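Local coordinates for protein L-threonine dehydrogenase (PDB 2YY7) that binds NAD in a Rossmann-type fold and probably oxidises the side-chain hydroxyl of L-threonine as an L-threonine dehydrogenase, at residues Gln13-Tyr26 and Met216-Lys228. Numbering follows the deposited sequence.
With NAD (nicotinamide-adenine-dinucleotide), chain E.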
loop_
_atom_site.group_PDB
_atom_site.type_symbol
_atom_site.label_atom_id
_atom_site.label_comp_id
_atom_site.label_asym_id
_atom_site.label_seq_id
_atom_site.Cartn_x
_atom_site.Cartn_y
_atom_site.Cartn_z
ATOM N N GLN A 13 15.321 -19.827 0.712
ATOM C CA GLN A 13 16.571 -19.504 0.036
ATOM C C GLN A 13 17.464 -18.616 0.908
ATOM O O GLN A 13 18.668 -18.850 1.004
ATOM C CB GLN A 13 16.302 -18.797 -1.302
ATOM C CG GLN A 13 17.550 -18.697 -2.195
ATOM C CD GLN A 13 17.421 -17.673 -3.316
ATOM O OE1 GLN A 13 18.256 -17.618 -4.217
ATOM N NE2 GLN A 13 16.386 -16.851 -3.254
ATOM N N ILE A 14 16.877 -17.599 1.540
ATOM C CA ILE A 14 17.650 -16.702 2.397
ATOM C C ILE A 14 17.813 -17.282 3.798
ATOM O O ILE A 14 18.918 -17.307 4.348
ATOM C CB ILE A 14 16.975 -15.322 2.550
ATOM C CG1 ILE A 14 16.714 -14.701 1.179
ATOM C CG2 ILE A 14 17.864 -14.401 3.385
ATOM C CD1 ILE A 14 15.925 -13.403 1.240
ATOM N N GLY A 15 16.696 -17.740 4.362
ATOM C CA GLY A 15 16.692 -18.304 5.698
ATOM C C GLY A 15 17.777 -19.333 5.959
ATOM O O GLY A 15 18.342 -19.375 7.054
ATOM N N THR A 16 18.059 -20.162 4.958
ATOM C CA THR A 16 19.078 -21.203 5.078
ATOM C C THR A 16 20.437 -20.608 5.443
ATOM O O THR A 16 21.075 -21.035 6.407
ATOM C CB THR A 16 19.222 -22.001 3.755
ATOM O OG1 THR A 16 18.005 -22.708 3.485
ATOM C CG2 THR A 16 20.368 -23.004 3.854
ATOM N N GLU A 17 20.868 -19.619 4.667
ATOM C CA GLU A 17 22.151 -18.958 4.889
ATOM C C GLU A 17 22.129 -18.030 6.098
ATOM O O GLU A 17 23.097 -17.965 6.856
ATOM C CB GLU A 17 22.548 -18.163 3.646
ATOM C CG GLU A 17 22.811 -19.019 2.421
ATOM C CD GLU A 17 23.963 -19.985 2.625
ATOM O OE1 GLU A 17 25.066 -19.524 2.994
ATOM O OE2 GLU A 17 23.769 -21.201 2.411
ATOM N N LEU A 18 21.018 -17.317 6.271
ATOM C CA LEU A 18 20.855 -16.385 7.380
ATOM C C LEU A 18 20.974 -17.097 8.723
ATOM O O LEU A 18 21.625 -16.602 9.640
ATOM C CB LEU A 18 19.490 -15.694 7.292
ATOM C CG LEU A 18 19.149 -14.732 8.434
ATOM C CD1 LEU A 18 20.100 -13.541 8.420
ATOM C CD2 LEU A 18 17.716 -14.269 8.280
ATOM N N THR A 19 20.337 -18.259 8.832
ATOM C CA THR A 19 20.374 -19.046 10.059
ATOM C C THR A 19 21.800 -19.511 10.361
ATOM O O THR A 19 22.260 -19.434 11.502
ATOM C CB THR A 19 19.454 -20.286 9.948
ATOM O OG1 THR A 19 18.106 -19.863 9.708
ATOM C CG2 THR A 19 19.495 -21.107 11.239
ATOM N N GLN A 20 22.500 -19.985 9.335
ATOM C CA GLN A 20 23.869 -20.466 9.505
ATOM C C GLN A 20 24.802 -19.355 9.968
ATOM O O GLN A 20 25.559 -19.529 10.922
ATOM C CB GLN A 20 24.394 -21.062 8.193
ATOM C CG GLN A 20 25.763 -21.727 8.316
ATOM C CD GLN A 20 26.260 -22.302 6.995
ATOM O OE1 GLN A 20 26.433 -21.577 6.013
ATOM N NE2 GLN A 20 26.488 -23.612 6.967
ATOM N N LYS A 21 24.740 -18.211 9.295
ATOM C CA LYS A 21 25.589 -17.077 9.638
ATOM C C LYS A 21 25.300 -16.547 11.042
ATOM O O LYS A 21 26.219 -16.253 11.807
ATOM C CB LYS A 21 25.405 -15.961 8.611
ATOM C CG LYS A 21 26.309 -14.753 8.819
ATOM C CD LYS A 21 27.782 -15.108 8.736
ATOM C CE LYS A 21 28.643 -13.865 8.907
ATOM N NZ LYS A 21 30.098 -14.173 8.869
ATOM N N LEU A 22 24.023 -16.427 11.384
ATOM C CA LEU A 22 23.649 -15.941 12.706
ATOM C C LEU A 22 24.161 -16.886 13.796
ATOM O O LEU A 22 24.625 -16.443 14.846
ATOM C CB LEU A 22 22.127 -15.805 12.792
ATOM C CG LEU A 22 21.503 -14.404 12.832
ATOM C CD1 LEU A 22 22.419 -13.370 12.218
ATOM C CD2 LEU A 22 20.160 -14.447 12.110
ATOM N N ARG A 23 24.080 -18.190 13.542
ATOM C CA ARG A 23 24.542 -19.180 14.511
ATOM C C ARG A 23 26.057 -19.137 14.716
ATOM O O ARG A 23 26.547 -19.444 15.804
ATOM C CB ARG A 23 24.091 -20.586 14.090
ATOM C CG ARG A 23 22.611 -20.831 14.385
ATOM C CD ARG A 23 22.104 -22.165 13.876
ATOM N NE ARG A 23 20.761 -22.431 14.387
ATOM C CZ ARG A 23 19.942 -23.363 13.907
ATOM N NH1 ARG A 23 20.318 -24.130 12.892
ATOM N NH2 ARG A 23 18.743 -23.532 14.451
ATOM N N LYS A 24 26.794 -18.751 13.676
ATOM C CA LYS A 24 28.245 -18.647 13.770
ATOM C C LYS A 24 28.619 -17.425 14.603
ATOM O O LYS A 24 29.588 -17.448 15.362
ATOM C CB LYS A 24 28.867 -18.512 12.378
ATOM C CG LYS A 24 28.774 -19.769 11.527
ATOM C CD LYS A 24 29.290 -19.548 10.107
ATOM C CE LYS A 24 30.765 -19.159 10.075
ATOM N NZ LYS A 24 31.010 -17.764 10.545
ATOM N N LEU A 25 27.832 -16.362 14.460
ATOM C CA LEU A 25 28.072 -15.115 15.171
ATOM C C LEU A 25 27.570 -15.094 16.605
ATOM O O LEU A 25 28.245 -14.565 17.484
ATOM C CB LEU A 25 27.425 -13.942 14.424
ATOM C CG LEU A 25 27.910 -13.550 13.027
ATOM C CD1 LEU A 25 27.056 -12.397 12.514
ATOM C CD2 LEU A 25 29.380 -13.148 13.073
ATOM N N TYR A 26 26.394 -15.665 16.850
ATOM C CA TYR A 26 25.832 -15.628 18.196
ATOM C C TYR A 26 25.660 -16.950 18.922
ATOM O O TYR A 26 25.211 -16.967 20.068
ATOM C CB TYR A 26 24.484 -14.903 18.178
ATOM C CG TYR A 26 24.543 -13.501 17.610
ATOM C CD1 TYR A 26 24.112 -13.238 16.313
ATOM C CD2 TYR A 26 25.033 -12.439 18.368
ATOM C CE1 TYR A 26 24.165 -11.953 15.782
ATOM C CE2 TYR A 26 25.091 -11.145 17.843
ATOM C CZ TYR A 26 24.655 -10.912 16.551
ATOM O OH TYR A 26 24.703 -9.642 16.020
ATOM N N MET A 216 23.902 -13.780 -2.499
ATOM C CA MET A 216 23.385 -14.051 -1.151
ATOM C C MET A 216 24.311 -13.646 0.004
ATOM O O MET A 216 23.843 -13.141 1.026
ATOM C CB MET A 216 23.003 -15.532 -1.018
ATOM C CG MET A 216 22.231 -15.880 0.261
ATOM S SD MET A 216 20.613 -15.065 0.381
ATOM C CE MET A 216 19.665 -16.031 -0.813
ATOM N N ASP A 217 25.615 -13.867 -0.138
ATOM C CA ASP A 217 26.548 -13.493 0.932
ATOM C C ASP A 217 26.386 -12.020 1.303
ATOM O O ASP A 217 26.471 -11.642 2.471
ATOM C CB ASP A 217 28.000 -13.732 0.507
ATOM C CG ASP A 217 28.340 -15.204 0.373
ATOM O OD1 ASP A 217 29.541 -15.522 0.288
ATOM O OD2 ASP A 217 27.419 -16.041 0.347
ATOM N N ASP A 218 26.167 -11.191 0.291
ATOM C CA ASP A 218 25.995 -9.760 0.497
ATOM C C ASP A 218 24.650 -9.493 1.162
ATOM O O ASP A 218 24.559 -8.708 2.109
ATOM C CB ASP A 218 26.079 -9.033 -0.849
ATOM C CG ASP A 218 27.505 -8.783 -1.286
ATOM O OD1 ASP A 218 27.753 -8.701 -2.506
ATOM O OD2 ASP A 218 28.383 -8.653 -0.412
ATOM N N ALA A 219 23.608 -10.152 0.664
ATOM C CA ALA A 219 22.278 -9.976 1.223
ATOM C C ALA A 219 22.287 -10.324 2.712
ATOM O O ALA A 219 21.672 -9.632 3.516
ATOM C CB ALA A 219 21.275 -10.851 0.479
ATOM N N ILE A 220 22.987 -11.397 3.071
ATOM C CA ILE A 220 23.071 -11.821 4.469
ATOM C C ILE A 220 23.841 -10.809 5.324
ATOM O O ILE A 220 23.430 -10.479 6.437
ATOM C CB ILE A 220 23.755 -13.198 4.589
ATOM C CG1 ILE A 220 22.946 -14.247 3.823
ATOM C CG2 ILE A 220 23.897 -13.589 6.058
ATOM C CD1 ILE A 220 21.505 -14.384 4.289
ATOM N N ASP A 221 24.962 -10.320 4.811
ATOM C CA ASP A 221 25.748 -9.336 5.552
ATOM C C ASP A 221 24.902 -8.088 5.796
ATOM O O ASP A 221 24.917 -7.517 6.885
ATOM C CB ASP A 221 27.015 -8.977 4.769
ATOM C CG ASP A 221 28.079 -10.067 4.848
ATOM O OD1 ASP A 221 29.044 -10.021 4.058
ATOM O OD2 ASP A 221 27.949 -10.964 5.707
ATOM N N ALA A 222 24.153 -7.681 4.777
ATOM C CA ALA A 222 23.294 -6.509 4.876
ATOM C C ALA A 222 22.273 -6.703 5.984
ATOM O O ALA A 222 22.089 -5.831 6.835
ATOM C CB ALA A 222 22.581 -6.269 3.544
ATOM N N THR A 223 21.611 -7.855 5.963
ATOM C CA THR A 223 20.594 -8.187 6.953
ATOM C C THR A 223 21.136 -8.132 8.374
ATOM O O THR A 223 20.544 -7.507 9.251
ATOM C CB THR A 223 20.019 -9.596 6.697
ATOM O OG1 THR A 223 19.476 -9.654 5.372
ATOM C CG2 THR A 223 18.922 -9.923 7.706
ATOM N N ILE A 224 22.266 -8.789 8.598
ATOM C CA ILE A 224 22.878 -8.816 9.919
ATOM C C ILE A 224 23.397 -7.452 10.359
ATOM O O ILE A 224 23.220 -7.059 11.510
ATOM C CB ILE A 224 24.039 -9.835 9.957
ATOM C CG1 ILE A 224 23.488 -11.241 9.697
ATOM C CG2 ILE A 224 24.771 -9.762 11.292
ATOM C CD1 ILE A 224 24.550 -12.309 9.623
ATOM N N ASN A 225 24.039 -6.730 9.448
ATOM C CA ASN A 225 24.589 -5.426 9.787
ATOM C C ASN A 225 23.551 -4.366 10.142
ATOM O O ASN A 225 23.754 -3.606 11.086
ATOM C CB ASN A 225 25.498 -4.924 8.666
ATOM C CG ASN A 225 26.799 -5.709 8.582
ATOM O OD1 ASN A 225 27.201 -6.356 9.548
ATOM N ND2 ASN A 225 27.466 -5.645 7.437
ATOM N N ILE A 226 22.442 -4.305 9.407
ATOM C CA ILE A 226 21.424 -3.307 9.727
ATOM C C ILE A 226 20.790 -3.634 11.079
ATOM O O ILE A 226 20.394 -2.738 11.828
ATOM C CB ILE A 226 20.316 -3.226 8.637
ATOM C CG1 ILE A 226 19.396 -2.035 8.937
ATOM C CG2 ILE A 226 19.512 -4.516 8.597
ATOM C CD1 ILE A 226 18.384 -1.723 7.844
ATOM N N MET A 227 20.707 -4.922 11.398
ATOM C CA MET A 227 20.126 -5.355 12.667
ATOM C C MET A 227 21.046 -5.133 13.870
ATOM O O MET A 227 20.570 -4.835 14.966
ATOM C CB MET A 227 19.727 -6.831 12.585
ATOM C CG MET A 227 18.421 -7.069 11.833
ATOM S SD MET A 227 16.974 -6.414 12.724
ATOM C CE MET A 227 16.524 -7.819 13.694
ATOM N N LYS A 228 22.356 -5.276 13.678
ATOM C CA LYS A 228 23.288 -5.077 14.792
ATOM C C LYS A 228 23.664 -3.608 14.987
ATOM O O LYS A 228 24.234 -3.240 16.012
ATOM C CB LYS A 228 24.567 -5.893 14.589
ATOM C CG LYS A 228 25.436 -5.405 13.446
ATOM C CD LYS A 228 26.860 -5.950 13.546
ATOM C CE LYS A 228 26.895 -7.469 13.520
ATOM N NZ LYS A 228 28.298 -7.980 13.534
HETATM P PA NAD E . 11.582 -18.816 0.031
HETATM O O1A NAD E . 12.785 -19.499 -0.522
HETATM O O2A NAD E . 10.326 -19.008 -0.739
HETATM O O5B NAD E . 11.410 -19.137 1.572
HETATM C C5B NAD E . 10.194 -18.930 2.231
HETATM C C4B NAD E . 10.105 -19.865 3.413
HETATM O O4B NAD E . 8.948 -19.499 4.166
HETATM C C3B NAD E . 9.958 -21.341 2.975
HETATM O O3B NAD E . 10.936 -22.182 3.611
HETATM C C2B NAD E . 8.505 -21.667 3.344
HETATM O O2B NAD E . 8.327 -23.028 3.699
HETATM C C1B NAD E . 8.262 -20.700 4.513
HETATM N N9A NAD E . 6.834 -20.480 4.782
HETATM C C8A NAD E . 5.834 -20.282 3.830
HETATM N N7A NAD E . 4.667 -20.144 4.476
HETATM C C5A NAD E . 4.925 -20.230 5.801
HETATM C C6A NAD E . 4.083 -20.192 6.901
HETATM N N6A NAD E . 2.779 -20.117 6.743
HETATM N N1A NAD E . 4.616 -20.340 8.155
HETATM C C2A NAD E . 5.979 -20.522 8.336
HETATM N N3A NAD E . 6.831 -20.592 7.251
HETATM C C4A NAD E . 6.281 -20.451 6.001
HETATM O O3 NAD E . 11.827 -17.230 0.019
HETATM P PN NAD E . 13.206 -16.398 0.220
HETATM O O1N NAD E . 14.046 -16.952 1.334
HETATM O O2N NAD E . 13.737 -16.159 -1.149
HETATM O O5D NAD E . 12.621 -14.968 0.718
HETATM C C5D NAD E . 12.496 -14.671 2.117
HETATM C C4D NAD E . 12.004 -13.205 2.269
HETATM O O4D NAD E . 12.843 -12.335 1.531
HETATM C C3D NAD E . 10.600 -12.968 1.705
HETATM O O3D NAD E . 9.956 -11.975 2.497
HETATM C C2D NAD E . 10.860 -12.365 0.345
HETATM O O2D NAD E . 9.708 -11.668 -0.067
HETATM C C1D NAD E . 12.102 -11.511 0.605
HETATM N N1N NAD E . 12.821 -11.257 -0.665
HETATM C C2N NAD E . 13.470 -12.293 -1.305
HETATM C C3N NAD E . 14.142 -12.044 -2.498
HETATM C C7N NAD E . 14.957 -13.123 -3.157
HETATM O O7N NAD E . 15.517 -12.779 -4.377
HETATM N N7N NAD E . 15.092 -14.352 -2.628
HETATM C C4N NAD E . 14.138 -10.753 -3.058
HETATM C C5N NAD E . 13.497 -9.709 -2.384
HETATM C C6N NAD E . 12.825 -9.966 -1.205
HETATM O O HOH W 1 25.215 -16.712 1.554
#
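I220 is a knob that drops into a hollow formed by I14, E17, L18 and K21. Its CD1 reaches the floor of that hollow, 3.6 Å from the backbone N of L18. CG2 of I220 rests against CB of K21 at 3.8 Å. One turn on, I224 fills the next hollow, lined by L18, K21, L22 and L25. L22 is packed tightly here, its CD1 3.5 Å from CG1 of I224. CD1 of L25 lies against CG2 of I224. The axes of helices 13-26 and 216-228 approach to 9.8 Å and cross at -58°.

At the cofactor end M216 has CG anti to the backbone N (chi1 -170°), then bends at chi2 and chi3. This brings its CE within 3.5 Å of the backbone O of Q13, and against CG1 of I14. The N atoms of Q13 and I14 hydrogen-bond the NAD diphosphate, Q13 N to O1A at 2.8 Å and I14 N to O1N. Helix 13-26 follows the first strand, 5-8, of the Rossmann fold. M216 packs on Q13 and I14 at its phosphate-binding end, and I220 CD1 reaches CG2 of I14.

At the edge of the contact a water donates to both E17 OE1 and D217 OD2, the latter at 2.6 Å. E17 OE2 is hydrogen-bonded to S177 OG. The water bridge probably eases repulsion between the two carboxylates. The two helices are thus joined mainly by aliphatic shape fit, with a water-mediated link at the edge.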